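Local coordinates for paternally-expressed gene 3 protein (PDB 4BHX), which takes part in apoptosis signalling, acting between p53 and BAX in DNA-damaged neurons, and pairs with partners through its SCAN domain, the part crystallised here, at residues 37-42 with 50-55; 64-69 with 83-88. All coordinates share one frame; numbering follows the deposited sequence. Where two conformers were deposited one is given.

Contact 1: 37-42 with 50-55; sequences DWLQPE and IELLVL. With EDO (1,2-ethanediol), chain L.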
loop_
_atom_site.group_PDB
_atom_site.type_symbol
_atom_site.label_atom_id
_atom_site.label_comp_id
_atom_site.label_asym_id
_atom_site.label_seq_id
_atom_site.Cartn_x
_atom_site.Cartn_y
_atom_site.Cartn_z
ATOM N N ASP A 37 -2.398 -9.144 7.172
ATOM C CA ASP A 37 -0.933 -9.237 7.173
ATOM C C ASP A 37 -0.283 -8.028 6.538
ATOM O O ASP A 37 0.821 -7.692 6.866
ATOM C CB ASP A 37 -0.468 -10.540 6.494
ATOM C CG ASP A 37 -0.655 -11.787 7.406
ATOM O OD1 ASP A 37 -0.567 -11.649 8.651
ATOM O OD2 ASP A 37 -0.972 -12.843 6.874
ATOM N N TRP A 38 -1.013 -7.275 5.699
ATOM C CA TRP A 38 -0.538 -6.002 5.259
ATOM C C TRP A 38 -0.756 -4.941 6.315
ATOM O O TRP A 38 0.198 -4.223 6.717
ATOM C CB TRP A 38 -1.267 -5.610 3.933
ATOM C CG TRP A 38 -1.104 -4.184 3.535
ATOM C CD1 TRP A 38 0.009 -3.372 3.677
ATOM C CD2 TRP A 38 -2.077 -3.410 2.783
ATOM N NE1 TRP A 38 -0.268 -2.103 3.103
ATOM C CE2 TRP A 38 -1.538 -2.118 2.567
ATOM C CE3 TRP A 38 -3.352 -3.709 2.258
ATOM C CZ2 TRP A 38 -2.233 -1.146 1.865
ATOM C CZ3 TRP A 38 -4.047 -2.713 1.608
ATOM C CH2 TRP A 38 -3.489 -1.462 1.396
ATOM N N LEU A 39 -1.994 -4.778 6.790
ATOM C CA LEU A 39 -2.309 -3.578 7.562
ATOM C C LEU A 39 -2.048 -3.742 9.067
ATOM O O LEU A 39 -1.919 -2.759 9.762
ATOM C CB LEU A 39 -3.760 -3.183 7.275
ATOM C CG LEU A 39 -4.001 -2.615 5.884
ATOM C CD1 LEU A 39 -5.468 -2.356 5.667
ATOM C CD2 LEU A 39 -3.236 -1.299 5.706
ATOM N N GLN A 40 -1.939 -4.988 9.543
ATOM C CA GLN A 40 -1.681 -5.343 10.975
ATOM C C GLN A 40 -2.474 -4.482 11.954
ATOM O O GLN A 40 -1.890 -3.755 12.767
ATOM C CB GLN A 40 -0.170 -5.218 11.282
ATOM C CG GLN A 40 0.725 -6.000 10.334
ATOM C CD GLN A 40 2.190 -5.998 10.729
ATOM O OE1 GLN A 40 2.981 -5.163 10.313
ATOM N NE2 GLN A 40 2.553 -6.964 11.515
ATOM N N PRO A 41 -3.802 -4.494 11.858
ATOM C CA PRO A 41 -4.606 -3.574 12.651
ATOM C C PRO A 41 -4.358 -3.685 14.157
ATOM O O PRO A 41 -4.633 -2.744 14.862
ATOM C CB PRO A 41 -6.084 -3.993 12.340
ATOM C CG PRO A 41 -5.958 -5.432 11.846
ATOM C CD PRO A 41 -4.634 -5.449 11.100
ATOM N N GLU A 42 -3.905 -4.833 14.626
ATOM C CA GLU A 42 -3.548 -5.025 16.050
ATOM C C GLU A 42 -2.380 -4.137 16.512
ATOM O O GLU A 42 -2.166 -3.945 17.720
ATOM C CB GLU A 42 -3.221 -6.498 16.316
ATOM C CG GLU A 42 -1.851 -6.957 15.768
ATOM C CD GLU A 42 -1.835 -7.513 14.325
ATOM O OE1 GLU A 42 -2.822 -7.415 13.552
ATOM O OE2 GLU A 42 -0.812 -8.135 13.978
ATOM N N ILE A 50 -6.116 4.553 7.893
ATOM C CA ILE A 50 -6.583 5.516 6.913
ATOM C C ILE A 50 -5.442 6.235 6.218
ATOM O O ILE A 50 -5.416 6.380 5.015
ATOM C CB ILE A 50 -7.589 6.496 7.553
ATOM C CG1 ILE A 50 -8.852 5.717 7.969
ATOM C CG2 ILE A 50 -7.862 7.676 6.642
ATOM C CD1 ILE A 50 -9.886 5.401 6.910
ATOM N N GLU A 51 -4.442 6.629 6.977
ATOM C CA GLU A 51 -3.286 7.245 6.383
ATOM C C GLU A 51 -2.513 6.372 5.412
ATOM O O GLU A 51 -2.065 6.886 4.340
ATOM C CB GLU A 51 -2.366 7.742 7.464
ATOM C CG GLU A 51 -2.979 8.871 8.228
ATOM C CD GLU A 51 -2.940 10.177 7.473
ATOM O OE1 GLU A 51 -2.509 10.239 6.312
ATOM O OE2 GLU A 51 -3.352 11.158 8.060
ATOM N N LEU A 52 -2.395 5.094 5.716
ATOM C CA LEU A 52 -1.830 4.136 4.774
ATOM C C LEU A 52 -2.648 4.041 3.451
ATOM O O LEU A 52 -2.069 3.849 2.374
ATOM C CB LEU A 52 -1.681 2.731 5.345
ATOM C CG LEU A 52 -0.619 2.619 6.466
ATOM C CD1 LEU A 52 -0.696 1.238 7.076
ATOM C CD2 LEU A 52 0.774 2.888 5.926
ATOM N N LEU A 53 -3.980 4.126 3.548
ATOM C CA LEU A 53 -4.820 4.037 2.357
ATOM C C LEU A 53 -4.672 5.298 1.516
ATOM O O LEU A 53 -4.643 5.238 0.276
ATOM C CB LEU A 53 -6.284 3.925 2.772
ATOM C CG LEU A 53 -6.530 2.719 3.624
ATOM C CD1 LEU A 53 -7.955 2.686 4.172
ATOM C CD2 LEU A 53 -6.245 1.520 2.771
ATOM N N VAL A 54 -4.600 6.437 2.169
ATOM C CA VAL A 54 -4.363 7.693 1.482
ATOM C C VAL A 54 -2.982 7.663 0.791
ATOM O O VAL A 54 -2.849 7.996 -0.393
ATOM C CB VAL A 54 -4.477 8.891 2.430
ATOM C CG1 VAL A 54 -3.973 10.183 1.789
ATOM C CG2 VAL A 54 -5.878 9.073 2.927
ATOM N N LEU A 55 -1.961 7.218 1.520
ATOM C CA LEU A 55 -0.639 7.053 0.901
ATOM C C LEU A 55 -0.640 6.115 -0.323
ATOM O O LEU A 55 -0.070 6.506 -1.373
ATOM C CB LEU A 55 0.390 6.631 1.954
ATOM C CG LEU A 55 1.824 6.415 1.353
ATOM C CD1 LEU A 55 2.378 7.738 0.880
ATOM C CD2 LEU A 55 2.638 5.728 2.430
HETATM C C1 EDO L . -4.718 1.062 19.400
HETATM O O1 EDO L . -5.720 1.521 20.319
HETATM C C2 EDO L . -4.632 -0.452 19.440
HETATM O O2 EDO L . -3.690 -0.918 18.474
#

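Contact 2: 64-69 with 83-88; sequences EKLKPW and TLLENY. With EDO (1,2-ethanediol), chain J.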
loop_
_atom_site.group_PDB
_atom_site.type_symbol
_atom_site.label_atom_id
_atom_site.label_comp_id
_atom_site.label_asym_id
_atom_site.label_seq_id
_atom_site.Cartn_x
_atom_site.Cartn_y
_atom_site.Cartn_z
ATOM N N GLU A 64 3.784 10.575 -13.841
ATOM C CA GLU A 64 4.628 9.538 -14.291
ATOM C C GLU A 64 6.157 9.862 -14.273
ATOM O O GLU A 64 6.929 9.019 -13.927
ATOM C CB GLU A 64 4.227 9.139 -15.680
ATOM C CG GLU A 64 4.669 7.724 -15.990
ATOM C CD GLU A 64 3.863 6.716 -15.202
ATOM O OE1 GLU A 64 2.819 7.076 -14.650
ATOM O OE2 GLU A 64 4.279 5.588 -15.149
ATOM N N LYS A 65 6.548 11.056 -14.689
ATOM C CA LYS A 65 7.982 11.500 -14.700
ATOM C C LYS A 65 8.626 11.559 -13.281
ATOM O O LYS A 65 9.834 11.387 -13.110
ATOM C CB LYS A 65 8.084 12.865 -15.365
ATOM C CG LYS A 65 7.389 13.961 -14.564
ATOM C CD LYS A 65 7.445 15.336 -15.212
ATOM C CE LYS A 65 7.115 16.400 -14.188
ATOM N NZ LYS A 65 6.309 17.503 -14.785
ATOM N N LEU A 66 7.794 11.703 -12.262
ATOM C CA LEU A 66 8.250 11.660 -10.880
ATOM C C LEU A 66 8.228 10.280 -10.210
ATOM O O LEU A 66 8.846 10.099 -9.167
ATOM C CB LEU A 66 7.442 12.646 -10.028
ATOM C CG LEU A 66 7.181 14.073 -10.540
ATOM C CD1 LEU A 66 6.569 14.922 -9.456
ATOM C CD2 LEU A 66 8.445 14.737 -11.029
ATOM N N LYS A 67 7.546 9.283 -10.774
ATOM C CA LYS A 67 7.448 8.000 -10.111
ATOM C C LYS A 67 8.765 7.297 -9.814
ATOM O O LYS A 67 8.921 6.792 -8.731
ATOM C CB LYS A 67 6.496 7.061 -10.832
ATOM C CG LYS A 67 5.039 7.473 -10.636
ATOM C CD LYS A 67 4.060 6.379 -11.102
ATOM C CE LYS A 67 2.640 6.881 -10.784
ATOM N NZ LYS A 67 1.627 5.864 -10.984
ATOM N N PRO A 68 9.713 7.269 -10.762
ATOM C CA PRO A 68 10.995 6.632 -10.375
ATOM C C PRO A 68 11.694 7.316 -9.192
ATOM O O PRO A 68 12.264 6.663 -8.354
ATOM C CB PRO A 68 11.827 6.732 -11.666
ATOM C CG PRO A 68 10.799 6.896 -12.770
ATOM C CD PRO A 68 9.743 7.763 -12.149
ATOM N N TRP A 69 11.643 8.622 -9.152
ATOM C CA TRP A 69 12.217 9.407 -8.069
ATOM C C TRP A 69 11.555 9.115 -6.736
ATOM O O TRP A 69 12.215 8.797 -5.732
ATOM C CB TRP A 69 11.996 10.847 -8.379
ATOM C CG TRP A 69 12.670 11.279 -9.641
ATOM C CD1 TRP A 69 12.322 10.950 -10.970
ATOM C CD2 TRP A 69 13.813 12.130 -9.728
ATOM N NE1 TRP A 69 13.215 11.565 -11.830
ATOM C CE2 TRP A 69 14.133 12.280 -11.095
ATOM C CE3 TRP A 69 14.607 12.778 -8.780
ATOM C CZ2 TRP A 69 15.213 13.052 -11.523
ATOM C CZ3 TRP A 69 15.689 13.533 -9.223
ATOM C CH2 TRP A 69 15.960 13.674 -10.575
ATOM N N THR A 83 6.144 16.988 0.998
ATOM C CA THR A 83 7.240 17.978 1.140
ATOM C C THR A 83 8.272 17.686 0.072
ATOM O O THR A 83 8.815 18.599 -0.586
ATOM C CB THR A 83 7.859 17.951 2.538
ATOM O OG1 THR A 83 8.352 16.638 2.848
ATOM C CG2 THR A 83 6.803 18.395 3.549
ATOM N N LEU A 84 8.441 16.401 -0.174
ATOM C CA LEU A 84 9.241 15.986 -1.273
ATOM C C LEU A 84 8.706 16.538 -2.619
ATOM O O LEU A 84 9.448 17.175 -3.378
ATOM C CB LEU A 84 9.308 14.485 -1.254
ATOM C CG LEU A 84 10.106 13.853 -2.339
ATOM C CD1 LEU A 84 11.576 14.231 -2.175
ATOM C CD2 LEU A 84 9.886 12.361 -2.273
ATOM N N LEU A 85 7.426 16.358 -2.917
ATOM C CA LEU A 85 6.936 16.866 -4.177
ATOM C C LEU A 85 6.968 18.403 -4.168
ATOM O O LEU A 85 7.036 19.033 -5.193
ATOM C CB LEU A 85 5.530 16.334 -4.486
ATOM C CG LEU A 85 5.342 14.798 -4.499
ATOM C CD1 LEU A 85 3.890 14.462 -4.205
ATOM C CD2 LEU A 85 5.773 14.105 -5.780
ATOM N N GLU A 86 6.910 19.020 -3.004
ATOM C CA GLU A 86 7.066 20.461 -2.936
ATOM C C GLU A 86 8.501 20.884 -3.414
ATOM O O GLU A 86 8.702 22.060 -3.708
ATOM C CB GLU A 86 6.699 20.966 -1.521
ATOM C CG GLU A 86 5.194 21.081 -1.280
ATOM C CD GLU A 86 4.778 21.468 0.147
ATOM O OE1 GLU A 86 5.424 21.074 1.148
ATOM O OE2 GLU A 86 3.737 22.146 0.278
ATOM N N ASN A 87 9.448 19.929 -3.566
ATOM C CA ASN A 87 10.849 20.217 -4.004
ATOM C C ASN A 87 11.549 19.318 -5.103
ATOM O O ASN A 87 12.782 19.363 -5.243
ATOM C CB ASN A 87 11.763 20.322 -2.740
ATOM C CG ASN A 87 12.301 18.966 -2.236
ATOM O OD1 ASN A 87 12.522 18.788 -1.042
ATOM N ND2 ASN A 87 12.537 18.031 -3.136
ATOM N N TYR A 88 10.787 18.552 -5.893
ATOM C CA TYR A 88 11.214 17.494 -6.810
ATOM C C TYR A 88 10.673 17.711 -8.258
ATOM O O TYR A 88 11.004 16.969 -9.202
ATOM C CB TYR A 88 10.551 16.215 -6.260
ATOM C CG TYR A 88 11.421 15.009 -6.091
ATOM C CD1 TYR A 88 12.777 15.126 -5.794
ATOM C CD2 TYR A 88 10.877 13.752 -6.184
ATOM C CE1 TYR A 88 13.570 14.007 -5.628
ATOM C CE2 TYR A 88 11.658 12.637 -6.016
ATOM C CZ TYR A 88 13.000 12.773 -5.737
ATOM O OH TYR A 88 13.786 11.663 -5.594
HETATM C C1 EDO J . 14.146 3.782 -9.367
HETATM O O1 EDO J . 13.236 4.853 -9.504
HETATM C C2 EDO J . 13.799 3.176 -8.023
HETATM O O2 EDO J . 14.968 2.533 -7.537
#

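Contact 1: 37-42 with 50-55
Leu-39 and Leu-52 both carry CG beside the backbone N, with chi1 near -70°. The anti chi2 of Leu-52 extends CD1 toward Leu-39, which meets it at 3.8 Å with CD2, the branch its own anti chi2 leaves to the side. This joins two consecutive helices of the all-helical SCAN domain, 24-39 and 46-61, close to the turn between them. CB of Leu-52 already points at the other segment, whereas Leu-39 reaches across with the end of its side chain. The side chains run past one another in opposing senses, meeting through one methyl each. Trp-38 swings its indole forward with CG opposite the backbone N (chi1 167°), bringing CH2 to 4.3 Å from CD2 of Leu-53, which lies obliquely to the ring. No hydrogen bond spans the segments; the 160 Å² buried comes from these four residues, which meet through carbon atoms. Gln-40 ends the first helix: its phi is positive (42°), and the chain turns away into Pro-41. On the side of helix 6-15, the indole stacks with His-10 and touches Phe-9. CD2 of Leu-39 also sits 3.7 Å above the centre of the Trp-38 ring, so one methyl bears on both the indole and Leu-52.

Contact 2: 64-69 with 83-88
The backbones come nearest where Leu-66 faces Tyr-88, with CA atoms 7.7 Å apart, and each segment is irregular there. From Glu-64 to Leu-66 phi and psi are those of a helix, but the i+4 bonding is missing; Lys-67 N instead reaches Glu-64 O at 3.2 Å. In the other segment Asn-87 N bonds to Leu-84 O at 2.8 Å, an i+3 to i bond as in a turn or 3-10 helix, and the chain leaves helical geometry by Asn-87. Of the side chains, Leu-66 divides its contact between its two methyls: CD1 meets CD2 of Leu-85 at 3.8 Å, while CD2 lies 3.9 Å from the backbone O of Tyr-88. The two leucine side chains run at a slant to each other. The segments run onto helix 67-73 and off helix 78-85, the last two helices of this SCAN domain, and Met-91 in the C-terminal tail touches Leu-66 and Trp-69. Tyr-88 needs caution: it was modelled in two conformers, its chi1 of -131° is not staggered, and its CE2 comes implausibly near Trp-69 CB. In the conformer described, Trp-69 and Tyr-88 form a T-shaped pair: the indole turns its edge to the phenol face, with planes at 85° and the centroids of the indole six-membered ring and the phenol 5.1 Å apart. CD1 of Leu-84 covers the opposite face of the phenol, 3.8 Å above its centre. In this conformer Tyr-88 OH also gives a weak, doubtful hydrogen bond of 3.3 Å to Trp-69 O, which lies in the phenol plane at the ring's edge.

How the contacts relate
Read from the N terminus, the chain passes through helices 6-15 and 24-39 before contact 1 closes a short loop, with seven residues between its segments, and brings the end of helix 24-39 against helix 46-61. Helix 46-61 then runs on, and contact 2 closes a second loop, with thirteen residues between its segments, and joins helix 67-73 to helix 78-85. The two loops stand in series, neither nested nor crossed. Their centres are 23 Å apart and their nearest atoms about 9 Å, so they do not touch. Helix 46-61 bridges the gap: Val-54 and Leu-55 touch Cys-78 of helix 78-85, and Thr-60 O accepts a hydrogen bond from Lys-67 NZ.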